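PDB 2EBF: dermonecrotic toxin from Pasteurella multocida, which acts, in the full-length toxin of which this is the C-terminal region, as a potent mitogen that induces bone resorption and is associated with atrophic rhinitis in pigs. Local coordinates for residues F336-W341 with V521-I526. Residues are numbered along the deposited sequence; the frame is centred on the assembly and turned at random.
Sequences FDYTPW and VQYLKI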
loop_
_atom_site.group_PDB
_atom_site.type_symbol
_atom_site.label_atom_id
_atom_site.label_comp_id
_atom_site.label_asym_id
_atom_site.label_seq_id
_atom_site.Cartn_x
_atom_site.Cartn_y
_atom_site.Cartn_z
ATOM N N PHE A 336 11.090 -5.837 -9.792
ATOM C CA PHE A 336 10.597 -7.016 -10.501
ATOM C C PHE A 336 11.605 -7.304 -11.594
ATOM O O PHE A 336 11.987 -6.403 -12.334
ATOM C CB PHE A 336 9.196 -6.828 -11.099
ATOM C CG PHE A 336 8.692 -8.052 -11.822
ATOM C CD1 PHE A 336 8.096 -9.094 -11.112
ATOM C CD2 PHE A 336 8.852 -8.186 -13.195
ATOM C CE1 PHE A 336 7.650 -10.244 -11.768
ATOM C CE2 PHE A 336 8.408 -9.329 -13.869
ATOM C CZ PHE A 336 7.805 -10.363 -13.151
ATOM N N ASP A 337 12.059 -8.553 -11.672
ATOM C CA ASP A 337 13.021 -8.943 -12.693
ATOM C C ASP A 337 12.278 -9.541 -13.889
ATOM O O ASP A 337 11.668 -10.605 -13.779
ATOM C CB ASP A 337 14.036 -9.941 -12.115
ATOM C CG ASP A 337 15.143 -10.306 -13.093
ATOM O OD1 ASP A 337 15.313 -9.633 -14.132
ATOM O OD2 ASP A 337 15.879 -11.266 -12.799
ATOM N N TYR A 338 12.329 -8.832 -15.017
ATOM C CA TYR A 338 11.721 -9.286 -16.268
ATOM C C TYR A 338 12.584 -10.298 -17.020
ATOM O O TYR A 338 12.146 -10.866 -18.022
ATOM C CB TYR A 338 11.500 -8.111 -17.202
ATOM C CG TYR A 338 10.272 -7.284 -16.946
ATOM C CD1 TYR A 338 10.323 -6.178 -16.106
ATOM C CD2 TYR A 338 9.070 -7.574 -17.592
ATOM C CE1 TYR A 338 9.191 -5.379 -15.892
ATOM C CE2 TYR A 338 7.936 -6.784 -17.390
ATOM C CZ TYR A 338 8.005 -5.696 -16.541
ATOM O OH TYR A 338 6.892 -4.915 -16.346
ATOM N N THR A 339 13.813 -10.507 -16.550
ATOM C CA THR A 339 14.751 -11.418 -17.219
ATOM C C THR A 339 14.218 -12.852 -17.448
ATOM O O THR A 339 14.281 -13.356 -18.573
ATOM C CB THR A 339 16.151 -11.380 -16.526
ATOM O OG1 THR A 339 16.794 -10.153 -16.881
ATOM C CG2 THR A 339 17.032 -12.538 -16.982
ATOM N N PRO A 340 13.701 -13.521 -16.397
ATOM C CA PRO A 340 13.197 -14.870 -16.633
ATOM C C PRO A 340 12.086 -14.929 -17.684
ATOM O O PRO A 340 12.108 -15.814 -18.545
ATOM C CB PRO A 340 12.665 -15.301 -15.260
ATOM C CG PRO A 340 13.404 -14.442 -14.294
ATOM C CD PRO A 340 13.586 -13.136 -14.978
ATOM N N TRP A 341 11.147 -13.986 -17.634
ATOM C CA TRP A 341 10.015 -13.993 -18.567
ATOM C C TRP A 341 10.456 -13.689 -20.000
ATOM O O TRP A 341 10.052 -14.381 -20.947
ATOM C CB TRP A 341 8.917 -13.023 -18.109
ATOM C CG TRP A 341 7.612 -13.176 -18.879
ATOM C CD1 TRP A 341 6.542 -13.984 -18.552
ATOM C CD2 TRP A 341 7.249 -12.506 -20.086
ATOM N NE1 TRP A 341 5.548 -13.850 -19.486
ATOM C CE2 TRP A 341 5.953 -12.947 -20.437
ATOM C CE3 TRP A 341 7.894 -11.564 -20.910
ATOM C CZ2 TRP A 341 5.293 -12.490 -21.583
ATOM C CZ3 TRP A 341 7.244 -11.116 -22.039
ATOM C CH2 TRP A 341 5.947 -11.574 -22.369
ATOM N N VAL A 521 0.653 -11.972 -16.633
ATOM C CA VAL A 521 1.341 -12.967 -17.417
ATOM C C VAL A 521 2.823 -13.005 -17.027
ATOM O O VAL A 521 3.419 -14.082 -16.896
ATOM C CB VAL A 521 1.005 -12.655 -18.898
ATOM C CG1 VAL A 521 2.190 -12.537 -19.815
ATOM C CG2 VAL A 521 -0.102 -13.536 -19.385
ATOM N N GLN A 522 3.398 -11.828 -16.782
ATOM C CA GLN A 522 4.763 -11.752 -16.244
ATOM C C GLN A 522 4.853 -12.331 -14.841
ATOM O O GLN A 522 5.740 -13.137 -14.558
ATOM C CB GLN A 522 5.287 -10.319 -16.278
ATOM C CG GLN A 522 5.622 -9.851 -17.674
ATOM C CD GLN A 522 4.396 -9.537 -18.500
ATOM O OE1 GLN A 522 3.437 -8.948 -18.004
ATOM N NE2 GLN A 522 4.430 -9.906 -19.778
ATOM N N TYR A 523 3.946 -11.924 -13.959
ATOM C CA TYR A 523 3.952 -12.470 -12.606
ATOM C C TYR A 523 3.713 -13.970 -12.580
ATOM O O TYR A 523 4.320 -14.663 -11.775
ATOM C CB TYR A 523 2.947 -11.760 -11.707
ATOM C CG TYR A 523 3.423 -10.427 -11.178
ATOM C CD1 TYR A 523 4.389 -10.353 -10.164
ATOM C CD2 TYR A 523 2.889 -9.241 -11.667
ATOM C CE1 TYR A 523 4.822 -9.120 -9.666
ATOM C CE2 TYR A 523 3.310 -8.002 -11.169
ATOM C CZ TYR A 523 4.271 -7.951 -10.173
ATOM O OH TYR A 523 4.684 -6.724 -9.689
ATOM N N LEU A 524 2.853 -14.475 -13.468
ATOM C CA LEU A 524 2.502 -15.903 -13.463
ATOM C C LEU A 524 3.423 -16.765 -14.335
ATOM O O LEU A 524 3.285 -17.993 -14.370
ATOM C CB LEU A 524 1.029 -16.116 -13.852
ATOM C CG LEU A 524 -0.048 -15.571 -12.897
ATOM C CD1 LEU A 524 -1.447 -15.776 -13.492
ATOM C CD2 LEU A 524 0.039 -16.224 -11.492
ATOM N N LYS A 525 4.366 -16.123 -15.023
ATOM C CA LYS A 525 5.359 -16.829 -15.843
ATOM C C LYS A 525 4.702 -17.594 -17.006
ATOM O O LYS A 525 5.087 -18.723 -17.317
ATOM C CB LYS A 525 6.213 -17.792 -14.999
ATOM C CG LYS A 525 6.857 -17.205 -13.725
ATOM C CD LYS A 525 6.125 -17.599 -12.438
ATOM C CE LYS A 525 6.245 -19.085 -12.132
ATOM N NZ LYS A 525 5.452 -19.483 -10.924
ATOM N N ILE A 526 3.709 -16.977 -17.636
ATOM C CA ILE A 526 2.977 -17.601 -18.750
ATOM C C ILE A 526 2.903 -16.627 -19.925
ATOM O O ILE A 526 3.226 -15.461 -19.757
ATOM C CB ILE A 526 1.555 -18.047 -18.317
ATOM C CG1 ILE A 526 0.724 -16.841 -17.829
ATOM C CG2 ILE A 526 1.663 -19.162 -17.260
ATOM C CD1 ILE A 526 -0.721 -17.174 -17.448
#
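Trp341 lays one face of its indole against the side chain of Gln522, and these two residues bury the largest areas in the contact. The evidence is twofold: Gln522 CG stands 4.0 Å from the centroid of the five-membered ring, close to its normal, a CH-pi contact, while Gln522 NE2 lies over the six-membered part, 3.3 Å from Trp341 CZ2. The amide is tilted steeply to the indole, and a bend at chi2 (75°) carries it across the ring; Asn508 and Gly519 bind its nitrogen and oxygen. At the indole edge, Trp341 NE1 donates to Ile526 O at 2.8 Å. The bond is nearly straight (167°) and the acceptor sits in the ring plane, which, with Gln522 over the face, would restrict rotation of the indole; the donor approaches from above the carbonyl plane. That carbonyl follows Lys525, whose positive phi, with Ile526 N bonded back to Val521 O and a weak bond from Lys525 N to Gln522 O, makes a Schellman motif, so the indole N-H is bound just beyond the C-terminal end of helix 520-524. Val521 CG1 adds an apolar touch, 3.6 Å from Trp341 CZ2.

Phe336 packs on a different part of Gln522, its CB and carbonyl. With chi1 at -180°, CG anti to the backbone N, the ring is directed at the helix: the edge atom Phe336 CZ approaches Gln522 O at 3.7 Å, and Phe336 CD1 meets Tyr523 CE1 at 3.6 Å in an oblique aromatic pair.

Within the C2 region, the contact thus joins the loop and start of helix 339-345 to helix 520-524, which leads into sheet strand 528-531. Behind it, Tyr523 and Leu524 pack on helix 473-490, and Leu524 and Ile526 reach Phe498 of strand 498-502.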